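Local atomic coordinates of endoglucanase (Clostridium thermocellum, PDB entry 2YIK), a protein that probably hydrolyses internal beta-1,4-glucosidic bonds of cellulose, as a family 9 glycoside hydrolase whose chain also carries a dockerin sequence. Residues Glu155-Arg159 against Asn232-Asp237; Phe343-Tyr347 against Gln358-Trp362; Ala461-His467 against Asp487-Asp491. All coordinates share one frame; numbering follows the deposited sequence.

Contact 1: residues Glu155-Arg159 against Asn232-Asp237; sequences EVILR and NFKDTD
Phe-233 reaches from the C-terminal part of helix 216-233 and lies between two side chains one helical turn apart on helix 151-167, Glu-155 and Arg-159, which stand on opposite sides of its ring plane. The ring enters with CE1 and CZ leading. CZ lies 3.8 Å from CB of Glu-155, and OE1 of the same glutamate comes within 3.5 Å of Phe-233 CE1. The glutamate is extended beyond CG, which lays its aliphatic part along the ring while the two side chains run past each other in opposite senses; carboxylate and ring planes are 61° apart. On the arginine side, NE of Arg-159 is 3.8 Å from Phe-233 CE1. Guanidinium and ring are inclined by 62°, so this pair is not a parallel stack.

Arg-159 is also straight from CG to NE and thus reaches across to the second segment. There its NH2 donates to OD2 of Asp-237 at 2.9 Å, a salt bridge with a nearly straight N-H...O angle of 165°. The acceptor lies almost in the guanidinium plane and is met on its anti side. A water adds a second link between Arg-159 NH1 and the same OD2. Asp-237 OD1 caps the backbone N of Tyr-240, whose ring makes a cation-pi contact with Arg-159 and an edge-to-face one with Phe-233.

At the other flank, a water donates to both Glu-155 OE2 (2.6 Å) and Asn-232 O. Leu-158 points toward the second segment, CD1 being its nearest atom to Asn-232. Tyr-138 of helix 124-140 hydrogen-bonds Glu-155 OE2 through its OH and, with Val-134, packs on Leu-158.

The arrangement is packing of helix 151-167 on the turn joining helices 216-233 and 238-257, in the (alpha/alpha)6 barrel of family 9 catalytic domains, where the N-cap residue Asp-237 doubles as a salt-bridge partner.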
ATOM      1  N   GLU A 155       7.271  -8.906   8.122  1.00 26.44           N
ATOM      2  CA  GLU A 155       7.828  -7.910   9.019  1.00 26.50           C
ATOM      3  C   GLU A 155       9.050  -7.207   8.423  1.00 27.11           C
ATOM      4  O   GLU A 155       9.242  -6.009   8.637  1.00 26.83           O
ATOM      5  CB  GLU A 155       8.136  -8.545  10.380  1.00 26.75           C
ATOM      6  CG  GLU A 155       6.858  -9.001  11.097  1.00 26.05           C
ATOM      7  CD  GLU A 155       7.096  -9.446  12.528  1.00 28.41           C
ATOM      8  OE1 GLU A 155       8.263  -9.445  12.957  1.00 28.33           O
ATOM      9  OE2 GLU A 155       6.115  -9.799  13.224  1.00 30.67           O
ATOM     10  N   VAL A 156       9.857  -7.929   7.647  1.00 25.69           N
ATOM     11  CA  VAL A 156      11.025  -7.309   7.028  1.00 26.93           C
ATOM     12  C   VAL A 156      10.579  -6.255   6.013  1.00 26.65           C
ATOM     13  O   VAL A 156      11.169  -5.169   5.923  1.00 27.11           O
ATOM     14  CB  VAL A 156      11.920  -8.352   6.320  1.00 27.61           C
ATOM     15  CG1 VAL A 156      13.002  -7.653   5.512  1.00 25.84           C
ATOM     16  CG2 VAL A 156      12.561  -9.271   7.362  1.00 29.28           C
ATOM     17  N   ILE A 157       9.537  -6.578   5.252  1.00 24.75           N
ATOM     18  CA  ILE A 157       9.012  -5.651   4.255  1.00 24.31           C
ATOM     19  C   ILE A 157       8.370  -4.444   4.944  1.00 22.63           C
ATOM     20  O   ILE A 157       8.621  -3.312   4.551  1.00 22.88           O
ATOM     21  CB  ILE A 157       7.952  -6.324   3.328  1.00 25.37           C
ATOM     22  CG1 ILE A 157       8.633  -7.217   2.291  1.00 29.62           C
ATOM     23  CG2 ILE A 157       7.165  -5.262   2.582  1.00 23.38           C
ATOM     24  CD1 ILE A 157       9.611  -8.196   2.885  1.00 38.57           C
ATOM     25  N   LEU A 158       7.560  -4.688   5.974  1.00 20.45           N
ATOM     26  CA  LEU A 158       6.901  -3.594   6.685  1.00 21.93           C
ATOM     27  C   LEU A 158       7.883  -2.673   7.409  1.00 23.21           C
ATOM     28  O   LEU A 158       7.648  -1.470   7.508  1.00 21.97           O
ATOM     29  CB  LEU A 158       5.855  -4.150   7.651  1.00 20.81           C
ATOM     30  CG  LEU A 158       4.660  -4.788   6.928  1.00 21.42           C
ATOM     31  CD1 LEU A 158       3.849  -5.626   7.883  1.00 20.94           C
ATOM     32  CD2 LEU A 158       3.799  -3.693   6.294  1.00 21.36           C
ATOM     33  N   ARG A 159       8.981  -3.234   7.911  1.00 24.63           N
ATOM     34  CA  ARG A 159       9.996  -2.426   8.578  1.00 23.83           C
ATOM     35  C   ARG A 159      10.704  -1.567   7.537  1.00 23.82           C
ATOM     36  O   ARG A 159      11.015  -0.402   7.790  1.00 22.68           O
ATOM     37  CB  ARG A 159      11.032  -3.304   9.287  1.00 24.86           C
ATOM     38  CG  ARG A 159      10.603  -3.823  10.650  1.00 24.49           C
ATOM     39  CD  ARG A 159      11.638  -4.805  11.196  1.00 26.68           C
ATOM     40  NE  ARG A 159      11.288  -5.334  12.516  1.00 29.41           N
ATOM     41  CZ  ARG A 159      11.509  -4.701  13.666  1.00 30.20           C
ATOM     42  NH1 ARG A 159      12.087  -3.503  13.675  1.00 29.14           N
ATOM     43  NH2 ARG A 159      11.164  -5.274  14.810  1.00 29.13           N
ATOM     44  N   ASN A 232       1.036  -3.765  14.622  1.00 28.45           N
ATOM     45  CA  ASN A 232       1.703  -5.009  14.247  1.00 27.99           C
ATOM     46  C   ASN A 232       2.899  -5.382  15.124  1.00 29.39           C
ATOM     47  O   ASN A 232       3.235  -6.559  15.242  1.00 29.17           O
ATOM     48  CB  ASN A 232       2.155  -4.931  12.777  1.00 26.22           C
ATOM     49  CG  ASN A 232       1.004  -5.114  11.792  1.00 25.87           C
ATOM     50  OD1 ASN A 232       1.039  -4.590  10.682  1.00 26.58           O
ATOM     51  ND2 ASN A 232      -0.008  -5.874  12.191  1.00 21.94           N
ATOM     52  N   PHE A 233       3.531  -4.393  15.752  1.00 29.73           N
ATOM     53  CA  PHE A 233       4.708  -4.662  16.577  1.00 30.72           C
ATOM     54  C   PHE A 233       4.600  -4.404  18.078  1.00 32.31           C
ATOM     55  O   PHE A 233       5.542  -4.694  18.817  1.00 32.41           O
ATOM     56  CB  PHE A 233       5.897  -3.867  16.043  1.00 29.07           C
ATOM     57  CG  PHE A 233       6.420  -4.369  14.731  1.00 28.95           C
ATOM     58  CD1 PHE A 233       7.248  -5.486  14.676  1.00 30.22           C
ATOM     59  CD2 PHE A 233       6.059  -3.741  13.542  1.00 29.19           C
ATOM     60  CE1 PHE A 233       7.713  -5.978  13.448  1.00 30.03           C
ATOM     61  CE2 PHE A 233       6.514  -4.220  12.311  1.00 30.14           C
ATOM     62  CZ  PHE A 233       7.343  -5.339  12.262  1.00 29.05           C
ATOM     63  N   LYS A 234       3.470  -3.882  18.539  1.00 32.56           N
ATOM     64  CA  LYS A 234       3.320  -3.562  19.958  1.00 35.71           C
ATOM     65  C   LYS A 234       3.575  -4.671  20.971  1.00 36.72           C
ATOM     66  O   LYS A 234       3.913  -4.385  22.121  1.00 37.86           O
ATOM     67  CB  LYS A 234       1.941  -2.960  20.230  1.00 33.08           C
ATOM     68  CG  LYS A 234       0.764  -3.874  19.932  1.00 35.55           C
ATOM     69  CD  LYS A 234      -0.526  -3.113  20.156  1.00 36.54           C
ATOM     70  CE  LYS A 234      -1.716  -3.806  19.520  1.00 39.16           C
ATOM     71  NZ  LYS A 234      -2.447  -4.666  20.484  1.00 40.60           N
ATOM     72  N   ASP A 235       3.406  -5.923  20.568  1.00 37.23           N
ATOM     73  CA  ASP A 235       3.614  -7.034  21.492  1.00 38.87           C
ATOM     74  C   ASP A 235       4.976  -7.650  21.268  1.00 39.02           C
ATOM     75  O   ASP A 235       5.656  -8.074  22.205  1.00 40.50           O
ATOM     76  CB  ASP A 235       2.534  -8.101  21.285  1.00 41.32           C
ATOM     77  CG  ASP A 235       1.136  -7.569  21.537  1.00 44.26           C
ATOM     78  OD1 ASP A 235       0.880  -7.088  22.662  1.00 45.85           O
ATOM     79  OD2 ASP A 235       0.294  -7.627  20.615  1.00 46.59           O
ATOM     80  N   THR A 236       5.376  -7.648  20.006  1.00 37.58           N
ATOM     81  CA  THR A 236       6.625  -8.226  19.555  1.00 36.90           C
ATOM     82  C   THR A 236       7.895  -7.378  19.714  1.00 36.58           C
ATOM     83  O   THR A 236       8.970  -7.921  19.976  1.00 35.91           O
ATOM     84  CB  THR A 236       6.418  -8.705  18.080  1.00 37.70           C
ATOM     85  OG1 THR A 236       6.393 -10.136  18.061  1.00 41.02           O
ATOM     86  CG2 THR A 236       7.485  -8.185  17.137  1.00 37.35           C
ATOM     87  N   ASP A 237       7.779  -6.063  19.565  1.00 34.15           N
ATOM     88  CA  ASP A 237       8.927  -5.154  19.700  1.00 33.02           C
ATOM     89  C   ASP A 237       8.329  -3.837  20.191  1.00 32.50           C
ATOM     90  O   ASP A 237       8.224  -2.870  19.434  1.00 32.98           O
ATOM     91  CB  ASP A 237       9.603  -4.941  18.335  1.00 32.77           C
ATOM     92  CG  ASP A 237      10.928  -4.183  18.427  1.00 33.31           C
ATOM     93  OD1 ASP A 237      11.130  -3.415  19.394  1.00 33.90           O
ATOM     94  OD2 ASP A 237      11.764  -4.343  17.507  1.00 32.48           O
TER
HETATM   95  O   HOH W   1       4.847  -8.761  15.262  1.00 36.78           O
HETATM   96  O   HOH W   2      13.733  -2.622  16.330  1.00 39.94           O

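Contact 2: residues Phe343-Tyr347 against Gln358-Trp362; sequences FEDRY and QIDFW. With CA (calcium ion), chain B.
A calcium site between the end of helix 322-336 and the start of helix 342-350 shapes this contact; Glu-344 is its ligand from the latter helix, and its aliphatic part packs on the following loop. Both carboxylate oxygens bind, Glu-344 OE1 and OE2 each lying 2.7 Å from the calcium ion; Asn-333, Asp-337 and Ser-340 complete the protein ligands, and a water is bound as well. With Glu-344 CG anti to the carbonyl carbon (chi1 -70°), CG lies 3.4 Å from Ile-359 O and 3.8 Å from Phe-361 CE2. The bend at chi2 (81°) then turns the carboxylate to the metal. Carboxylate and ring planes are inclined by 43°. A further water donates to Glu-344 OE2 at 2.6 Å and accepts from Phe-361 N, tying a metal ligand to the loop backbone.

The remaining contact is apolar. CB of Tyr-347 approaches the Phe-361 ring at its edge, 4.1 Å from CZ, whereas Phe-343 CB lies 3.9 Å from CE2 of that ring. Tyr-347 CD2 touches Ile-359 CG2.

Phe-343 continues onto Leu-299 and Phe-303 of helix 296-305, and Phe-361 touches Asn-333. At the far end of the loop, Asp-360 OD1 accepts from Trp-362 N, a capping bond just before helix 363-373.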
ATOM      1  N   PHE A 343     -21.492   5.404  19.428  1.00 26.43           N
ATOM      2  CA  PHE A 343     -20.633   5.776  18.304  1.00 24.66           C
ATOM      3  C   PHE A 343     -21.466   6.227  17.104  1.00 24.18           C
ATOM      4  O   PHE A 343     -21.133   7.209  16.443  1.00 24.31           O
ATOM      5  CB  PHE A 343     -19.728   4.601  17.899  1.00 25.56           C
ATOM      6  CG  PHE A 343     -18.575   4.341  18.849  1.00 25.48           C
ATOM      7  CD1 PHE A 343     -18.540   4.914  20.122  1.00 26.65           C
ATOM      8  CD2 PHE A 343     -17.539   3.483  18.474  1.00 25.30           C
ATOM      9  CE1 PHE A 343     -17.489   4.631  21.009  1.00 27.59           C
ATOM     10  CE2 PHE A 343     -16.486   3.193  19.350  1.00 26.90           C
ATOM     11  CZ  PHE A 343     -16.460   3.768  20.619  1.00 26.91           C
ATOM     12  N   GLU A 344     -22.551   5.513  16.826  1.00 24.73           N
ATOM     13  CA  GLU A 344     -23.411   5.869  15.704  1.00 26.17           C
ATOM     14  C   GLU A 344     -24.008   7.263  15.883  1.00 26.32           C
ATOM     15  O   GLU A 344     -24.008   8.075  14.956  1.00 27.23           O
ATOM     16  CB  GLU A 344     -24.554   4.856  15.534  1.00 26.61           C
ATOM     17  CG  GLU A 344     -24.124   3.483  15.050  1.00 25.91           C
ATOM     18  CD  GLU A 344     -23.583   2.632  16.166  1.00 27.01           C
ATOM     19  OE1 GLU A 344     -23.417   3.163  17.290  1.00 27.03           O
ATOM     20  OE2 GLU A 344     -23.319   1.440  15.922  1.00 25.68           O
ATOM     21  N   ASP A 345     -24.521   7.538  17.077  1.00 26.23           N
ATOM     22  CA  ASP A 345     -25.118   8.835  17.342  1.00 27.69           C
ATOM     23  C   ASP A 345     -24.086   9.951  17.373  1.00 26.44           C
ATOM     24  O   ASP A 345     -24.389  11.082  16.995  1.00 27.58           O
ATOM     25  CB  ASP A 345     -25.922   8.793  18.643  1.00 27.14           C
ATOM     26  CG  ASP A 345     -27.148   7.913  18.527  1.00 30.39           C
ATOM     27  OD1 ASP A 345     -27.558   7.623  17.378  1.00 27.89           O
ATOM     28  OD2 ASP A 345     -27.708   7.517  19.575  1.00 29.88           O
ATOM     29  N   ARG A 346     -22.872   9.639  17.818  1.00 26.60           N
ATOM     30  CA  ARG A 346     -21.798  10.630  17.843  1.00 26.77           C
ATOM     31  C   ARG A 346     -21.425  10.949  16.396  1.00 26.39           C
ATOM     32  O   ARG A 346     -21.189  12.109  16.036  1.00 26.63           O
ATOM     33  CB  ARG A 346     -20.569  10.089  18.588  1.00 28.03           C
ATOM     34  CG  ARG A 346     -20.614  10.257  20.115  1.00 30.22           C
ATOM     35  CD  ARG A 346     -19.446   9.529  20.790  1.00 31.64           C
ATOM     36  NE  ARG A 346     -18.133  10.052  20.402  1.00 31.09           N
ATOM     37  CZ  ARG A 346     -16.977   9.441  20.658  1.00 33.34           C
ATOM     38  NH1 ARG A 346     -16.967   8.282  21.304  1.00 33.68           N
ATOM     39  NH2 ARG A 346     -15.827   9.985  20.269  1.00 31.93           N
ATOM     40  N   TYR A 347     -21.374   9.917  15.560  1.00 26.17           N
ATOM     41  CA  TYR A 347     -21.039  10.131  14.159  1.00 25.63           C
ATOM     42  C   TYR A 347     -22.101  10.988  13.458  1.00 25.82           C
ATOM     43  O   TYR A 347     -21.770  11.880  12.675  1.00 25.52           O
ATOM     44  CB  TYR A 347     -20.875   8.801  13.421  1.00 23.96           C
ATOM     45  CG  TYR A 347     -20.763   9.004  11.924  1.00 24.39           C
ATOM     46  CD1 TYR A 347     -19.746   9.792  11.384  1.00 22.13           C
ATOM     47  CD2 TYR A 347     -21.727   8.485  11.059  1.00 24.11           C
ATOM     48  CE1 TYR A 347     -19.695  10.067  10.018  1.00 23.63           C
ATOM     49  CE2 TYR A 347     -21.687   8.753   9.692  1.00 25.19           C
ATOM     50  CZ  TYR A 347     -20.669   9.548   9.179  1.00 25.54           C
ATOM     51  OH  TYR A 347     -20.642   9.829   7.836  1.00 25.51           O
ATOM     52  N   GLN A 358     -30.427   5.961   9.776  1.00 33.28           N
ATOM     53  CA  GLN A 358     -29.852   4.671  10.146  1.00 34.16           C
ATOM     54  C   GLN A 358     -28.364   4.600   9.812  1.00 32.72           C
ATOM     55  O   GLN A 358     -27.947   4.887   8.688  1.00 31.36           O
ATOM     56  CB  GLN A 358     -30.567   3.512   9.450  1.00 38.00           C
ATOM     57  CG  GLN A 358     -30.304   2.167  10.139  1.00 45.27           C
ATOM     58  CD  GLN A 358     -30.238   0.999   9.168  1.00 50.00           C
ATOM     59  OE1 GLN A 358     -29.190   0.735   8.547  1.00 52.93           O
ATOM     60  NE2 GLN A 358     -31.362   0.293   9.015  1.00 51.11           N
ATOM     61  N   ILE A 359     -27.574   4.237  10.814  1.00 30.56           N
ATOM     62  CA  ILE A 359     -26.134   4.105  10.671  1.00 29.55           C
ATOM     63  C   ILE A 359     -25.701   2.769  11.252  1.00 29.07           C
ATOM     64  O   ILE A 359     -25.962   2.478  12.425  1.00 28.52           O
ATOM     65  CB  ILE A 359     -25.354   5.221  11.430  1.00 30.57           C
ATOM     66  CG1 ILE A 359     -25.515   6.566  10.722  1.00 31.72           C
ATOM     67  CG2 ILE A 359     -23.879   4.872  11.509  1.00 29.05           C
ATOM     68  CD1 ILE A 359     -26.914   7.085  10.802  1.00 39.68           C
ATOM     69  N   ASP A 360     -25.068   1.957  10.414  1.00 26.62           N
ATOM     70  CA  ASP A 360     -24.534   0.663  10.811  1.00 26.02           C
ATOM     71  C   ASP A 360     -23.169   0.672  10.149  1.00 25.92           C
ATOM     72  O   ASP A 360     -23.059   0.623   8.922  1.00 25.73           O
ATOM     73  CB  ASP A 360     -25.402  -0.489  10.284  1.00 27.05           C
ATOM     74  CG  ASP A 360     -24.809  -1.868  10.588  1.00 30.16           C
ATOM     75  OD1 ASP A 360     -23.573  -1.998  10.724  1.00 30.82           O
ATOM     76  OD2 ASP A 360     -25.584  -2.843  10.674  1.00 33.31           O
ATOM     77  N   PHE A 361     -22.127   0.754  10.966  1.00 25.16           N
ATOM     78  CA  PHE A 361     -20.773   0.833  10.445  1.00 24.59           C
ATOM     79  C   PHE A 361     -20.359  -0.223   9.418  1.00 23.23           C
ATOM     80  O   PHE A 361     -19.562   0.076   8.538  1.00 22.43           O
ATOM     81  CB  PHE A 361     -19.782   0.931  11.615  1.00 23.43           C
ATOM     82  CG  PHE A 361     -19.823   2.275  12.315  1.00 24.63           C
ATOM     83  CD1 PHE A 361     -19.404   3.429  11.655  1.00 24.58           C
ATOM     84  CD2 PHE A 361     -20.340   2.396  13.607  1.00 24.75           C
ATOM     85  CE1 PHE A 361     -19.503   4.683  12.265  1.00 25.36           C
ATOM     86  CE2 PHE A 361     -20.444   3.650  14.227  1.00 24.23           C
ATOM     87  CZ  PHE A 361     -20.024   4.793  13.551  1.00 24.23           C
ATOM     88  N   TRP A 362     -20.906  -1.432   9.500  1.00 23.16           N
ATOM     89  CA  TRP A 362     -20.573  -2.467   8.515  1.00 24.31           C
ATOM     90  C   TRP A 362     -21.428  -2.387   7.241  1.00 25.54           C
ATOM     91  O   TRP A 362     -21.062  -2.954   6.209  1.00 25.76           O
ATOM     92  CB  TRP A 362     -20.736  -3.871   9.108  1.00 22.41           C
ATOM     93  CG  TRP A 362     -19.562  -4.365   9.896  1.00 24.09           C
ATOM     94  CD1 TRP A 362     -19.559  -4.731  11.211  1.00 21.75           C
ATOM     95  CD2 TRP A 362     -18.221  -4.575   9.420  1.00 23.17           C
ATOM     96  NE1 TRP A 362     -18.307  -5.153  11.584  1.00 23.02           N
ATOM     97  CE2 TRP A 362     -17.461  -5.065  10.504  1.00 22.62           C
ATOM     98  CE3 TRP A 362     -17.583  -4.386   8.183  1.00 25.38           C
ATOM     99  CZ2 TRP A 362     -16.103  -5.382  10.397  1.00 23.62           C
ATOM    100  CZ3 TRP A 362     -16.225  -4.699   8.070  1.00 23.04           C
ATOM    101  CH2 TRP A 362     -15.503  -5.189   9.176  1.00 25.32           C
TER
HETATM  102 CA    CA B1332     -22.461   0.951  18.418  1.00 29.23          CA
HETATM  103  O   HOH W   3     -23.043  -0.061  13.763  1.00 21.83           O
HETATM  104  O   HOH W   4     -23.352  -1.352  17.499  1.00 24.57           O

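Contact 3: residues Ala461-His467 against Asp487-Asp491; sequences ANDSSPH and DRTND
His-467 and Thr-489 meet in a direct hydrogen bond across this pair of loops. The imidazole NE2 donates to Thr-489 OG1, with an N-H...O angle of 163° and the hydroxyl oxygen only 2° out of the ring plane. The modelled separation of NE2 and OG1, 2.5 Å, is implausibly short, so the exact length is doubtful and the direction of approach is the better evidence. Thr-489 sets OG1 beside its own backbone N (chi1 -60°), facing the ring, and leaves CG2 against Ala-461 O at 3.6 Å.

Two waters extend the polar link. One accepts from Thr-489 OG1 and donates to the carbonyl oxygens of Asp-463 and Ser-465, so the threonine hydroxyl has both histidine and water as partners. The other donates to Ala-461 O (2.6 Å) and accepts from Asn-490 N; those two backbone atoms lie 3.4 Å apart at an angle too poor for a direct bond.

Within each segment, polar side chains fix the loop shape. Asp-463 OD1 receives both Ser-465 N, at 2.8 Å, and Ser-465 OG; the former bond makes an Asx turn. Residues Arg-488 to Asp-491 form a type I beta turn, inside which Arg-488 NE donates to Asn-490 OD1 at 3.2 Å. A bend at chi3 curls the arginine back for this bond.

Van der Waals contacts fill in between. Ala-461 O lies 3.5 Å from Thr-489 CB, and Ala-461 CB meets Asn-490 CB at 4.3 Å. Ser-464 CB approaches NH1 of Arg-488.

Both segments belong to the long irregular region between helices 453-456 and 499-516, with Ala-461 beside Trp-194 and its side chain about 5 Å from that of the predicted active-site residue His-451.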
ATOM      1  N   ALA A 461      12.436  -1.854 -23.047  1.00 46.29           N
ATOM      2  CA  ALA A 461      11.201  -2.600 -22.805  1.00 45.63           C
ATOM      3  C   ALA A 461      10.699  -3.269 -24.089  1.00 45.20           C
ATOM      4  O   ALA A 461      10.022  -4.298 -24.044  1.00 43.11           O
ATOM      5  CB  ALA A 461      10.120  -1.669 -22.256  1.00 45.58           C
ATOM      6  N   ASN A 462      11.034  -2.677 -25.232  1.00 45.40           N
ATOM      7  CA  ASN A 462      10.600  -3.203 -26.528  1.00 45.93           C
ATOM      8  C   ASN A 462      11.341  -4.459 -26.956  1.00 45.81           C
ATOM      9  O   ASN A 462      10.907  -5.147 -27.882  1.00 46.44           O
ATOM     10  CB  ASN A 462      10.761  -2.132 -27.606  1.00 47.26           C
ATOM     11  CG  ASN A 462       9.803  -0.979 -27.421  1.00 47.92           C
ATOM     12  OD1 ASN A 462      10.205   0.185 -27.463  1.00 48.95           O
ATOM     13  ND2 ASN A 462       8.525  -1.292 -27.218  1.00 47.18           N
ATOM     14  N   ASP A 463      12.460  -4.748 -26.296  1.00 45.15           N
ATOM     15  CA  ASP A 463      13.247  -5.943 -26.598  1.00 44.58           C
ATOM     16  C   ASP A 463      12.408  -7.135 -26.138  1.00 44.74           C
ATOM     17  O   ASP A 463      12.033  -7.224 -24.966  1.00 43.86           O
ATOM     18  CB  ASP A 463      14.572  -5.895 -25.834  1.00 44.91           C
ATOM     19  CG  ASP A 463      15.402  -7.148 -26.013  1.00 44.28           C
ATOM     20  OD1 ASP A 463      14.869  -8.166 -26.508  1.00 45.73           O
ATOM     21  OD2 ASP A 463      16.594  -7.119 -25.642  1.00 45.22           O
ATOM     22  N   SER A 464      12.129  -8.063 -27.050  1.00 44.12           N
ATOM     23  CA  SER A 464      11.285  -9.213 -26.733  1.00 44.39           C
ATOM     24  C   SER A 464      11.944 -10.445 -26.131  1.00 43.66           C
ATOM     25  O   SER A 464      11.302 -11.489 -26.005  1.00 43.69           O
ATOM     26  CB  SER A 464      10.504  -9.631 -27.982  1.00 45.39           C
ATOM     27  OG  SER A 464      11.383  -9.861 -29.074  1.00 48.77           O
ATOM     28  N   SER A 465      13.205 -10.334 -25.734  1.00 42.43           N
ATOM     29  CA  SER A 465      13.904 -11.478 -25.158  1.00 41.84           C
ATOM     30  C   SER A 465      13.377 -11.867 -23.785  1.00 41.17           C
ATOM     31  O   SER A 465      12.744 -11.056 -23.104  1.00 41.44           O
ATOM     32  CB  SER A 465      15.388 -11.157 -25.029  1.00 41.30           C
ATOM     33  OG  SER A 465      15.840 -10.524 -26.207  1.00 42.64           O
ATOM     34  N   PRO A 466      13.638 -13.118 -23.362  1.00 40.73           N
ATOM     35  CA  PRO A 466      13.188 -13.590 -22.053  1.00 40.48           C
ATOM     36  C   PRO A 466      13.831 -12.693 -21.001  1.00 41.21           C
ATOM     37  O   PRO A 466      14.889 -12.102 -21.238  1.00 40.03           O
ATOM     38  CB  PRO A 466      13.745 -15.012 -21.978  1.00 40.97           C
ATOM     39  CG  PRO A 466      13.775 -15.449 -23.410  1.00 41.75           C
ATOM     40  CD  PRO A 466      14.284 -14.206 -24.122  1.00 40.95           C
ATOM     41  N   HIS A 467      13.195 -12.586 -19.841  1.00 40.89           N
ATOM     42  CA  HIS A 467      13.747 -11.772 -18.770  1.00 40.16           C
ATOM     43  C   HIS A 467      14.915 -12.528 -18.169  1.00 39.48           C
ATOM     44  O   HIS A 467      14.933 -13.755 -18.168  1.00 39.26           O
ATOM     45  CB  HIS A 467      12.687 -11.503 -17.699  1.00 38.12           C
ATOM     46  CG  HIS A 467      11.656 -10.502 -18.115  1.00 37.33           C
ATOM     47  ND1 HIS A 467      10.732  -9.970 -17.240  1.00 36.43           N
ATOM     48  CD2 HIS A 467      11.405  -9.928 -19.316  1.00 37.73           C
ATOM     49  CE1 HIS A 467       9.960  -9.114 -17.882  1.00 35.96           C
ATOM     50  NE2 HIS A 467      10.348  -9.071 -19.147  1.00 36.19           N
ATOM     51  N   ASP A 487       1.140 -10.829 -23.115  1.00 36.99           N
ATOM     52  CA  ASP A 487       2.281 -11.018 -22.228  1.00 37.32           C
ATOM     53  C   ASP A 487       3.609 -10.569 -22.851  1.00 37.27           C
ATOM     54  O   ASP A 487       4.391 -11.389 -23.331  1.00 37.39           O
ATOM     55  CB  ASP A 487       2.340 -12.495 -21.805  1.00 35.95           C
ATOM     56  CG  ASP A 487       3.392 -12.764 -20.744  1.00 34.70           C
ATOM     57  OD1 ASP A 487       3.884 -11.798 -20.126  1.00 31.47           O
ATOM     58  OD2 ASP A 487       3.712 -13.950 -20.526  1.00 33.01           O
ATOM     59  N   ARG A 488       3.844  -9.259 -22.837  1.00 36.88           N
ATOM     60  CA  ARG A 488       5.067  -8.666 -23.373  1.00 37.45           C
ATOM     61  C   ARG A 488       5.609  -7.616 -22.407  1.00 37.17           C
ATOM     62  O   ARG A 488       4.842  -6.922 -21.736  1.00 35.85           O
ATOM     63  CB  ARG A 488       4.804  -7.998 -24.723  1.00 39.14           C
ATOM     64  CG  ARG A 488       4.687  -8.951 -25.905  1.00 41.95           C
ATOM     65  CD  ARG A 488       4.549  -8.146 -27.194  1.00 44.55           C
ATOM     66  NE  ARG A 488       5.717  -7.294 -27.416  1.00 47.53           N
ATOM     67  CZ  ARG A 488       6.879  -7.713 -27.919  1.00 49.43           C
ATOM     68  NH1 ARG A 488       7.034  -8.988 -28.266  1.00 49.55           N
ATOM     69  NH2 ARG A 488       7.890  -6.857 -28.064  1.00 47.52           N
ATOM     70  N   THR A 489       6.930  -7.494 -22.345  1.00 36.99           N
ATOM     71  CA  THR A 489       7.562  -6.527 -21.464  1.00 37.15           C
ATOM     72  C   THR A 489       7.076  -5.100 -21.740  1.00 38.24           C
ATOM     73  O   THR A 489       6.926  -4.299 -20.812  1.00 37.50           O
ATOM     74  CB  THR A 489       9.101  -6.595 -21.603  1.00 37.26           C
ATOM     75  OG1 THR A 489       9.554  -7.909 -21.245  1.00 35.77           O
ATOM     76  CG2 THR A 489       9.774  -5.571 -20.691  1.00 36.95           C
ATOM     77  N   ASN A 490       6.807  -4.771 -23.001  1.00 38.25           N
ATOM     78  CA  ASN A 490       6.353  -3.417 -23.307  1.00 40.48           C
ATOM     79  C   ASN A 490       4.844  -3.193 -23.209  1.00 41.70           C
ATOM     80  O   ASN A 490       4.361  -2.111 -23.554  1.00 40.97           O
ATOM     81  CB  ASN A 490       6.865  -2.962 -24.685  1.00 41.37           C
ATOM     82  CG  ASN A 490       6.314  -3.797 -25.827  1.00 42.46           C
ATOM     83  OD1 ASN A 490       5.452  -4.652 -25.631  1.00 41.96           O
ATOM     84  ND2 ASN A 490       6.809  -3.541 -27.036  1.00 43.93           N
ATOM     85  N   ASP A 491       4.095  -4.199 -22.751  1.00 42.59           N
ATOM     86  CA  ASP A 491       2.651  -4.027 -22.577  1.00 43.98           C
ATOM     87  C   ASP A 491       2.528  -3.390 -21.197  1.00 44.58           C
ATOM     88  O   ASP A 491       2.385  -4.086 -20.187  1.00 44.26           O
ATOM     89  CB  ASP A 491       1.914  -5.376 -22.598  1.00 44.41           C
ATOM     90  CG  ASP A 491       0.422  -5.231 -22.317  1.00 45.96           C
ATOM     91  OD1 ASP A 491      -0.044  -4.069 -22.215  1.00 45.46           O
ATOM     92  OD2 ASP A 491      -0.283  -6.267 -22.200  1.00 44.91           O
TER
HETATM   93  O   HOH W   5       8.474  -6.180 -25.051  1.00 37.44           O
HETATM   94  O   HOH W   6      11.221  -9.030 -23.280  1.00 38.33           O

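Overall arrangement
All three contacts lie within the family 9 catalytic range, yet none touches another. Contact 1 is nearest the centre of the chain, about 16 Å away, and partly buried; it joins a helix to a helix end and the turn after it through an aromatic ring flanked by charged side chains. Contact 2 is about 27 Å out, yet its touching residues are all buried: a helix and its following loop meet through apolar groups and a calcium ligand, without a direct hydrogen bond. Contact 3, a surface contact about 26 Å out, joins two loops chiefly by polar side chains and waters. The centres of contacts 2 and 3 are about 51 Å apart, on opposite sides of the chain's centre.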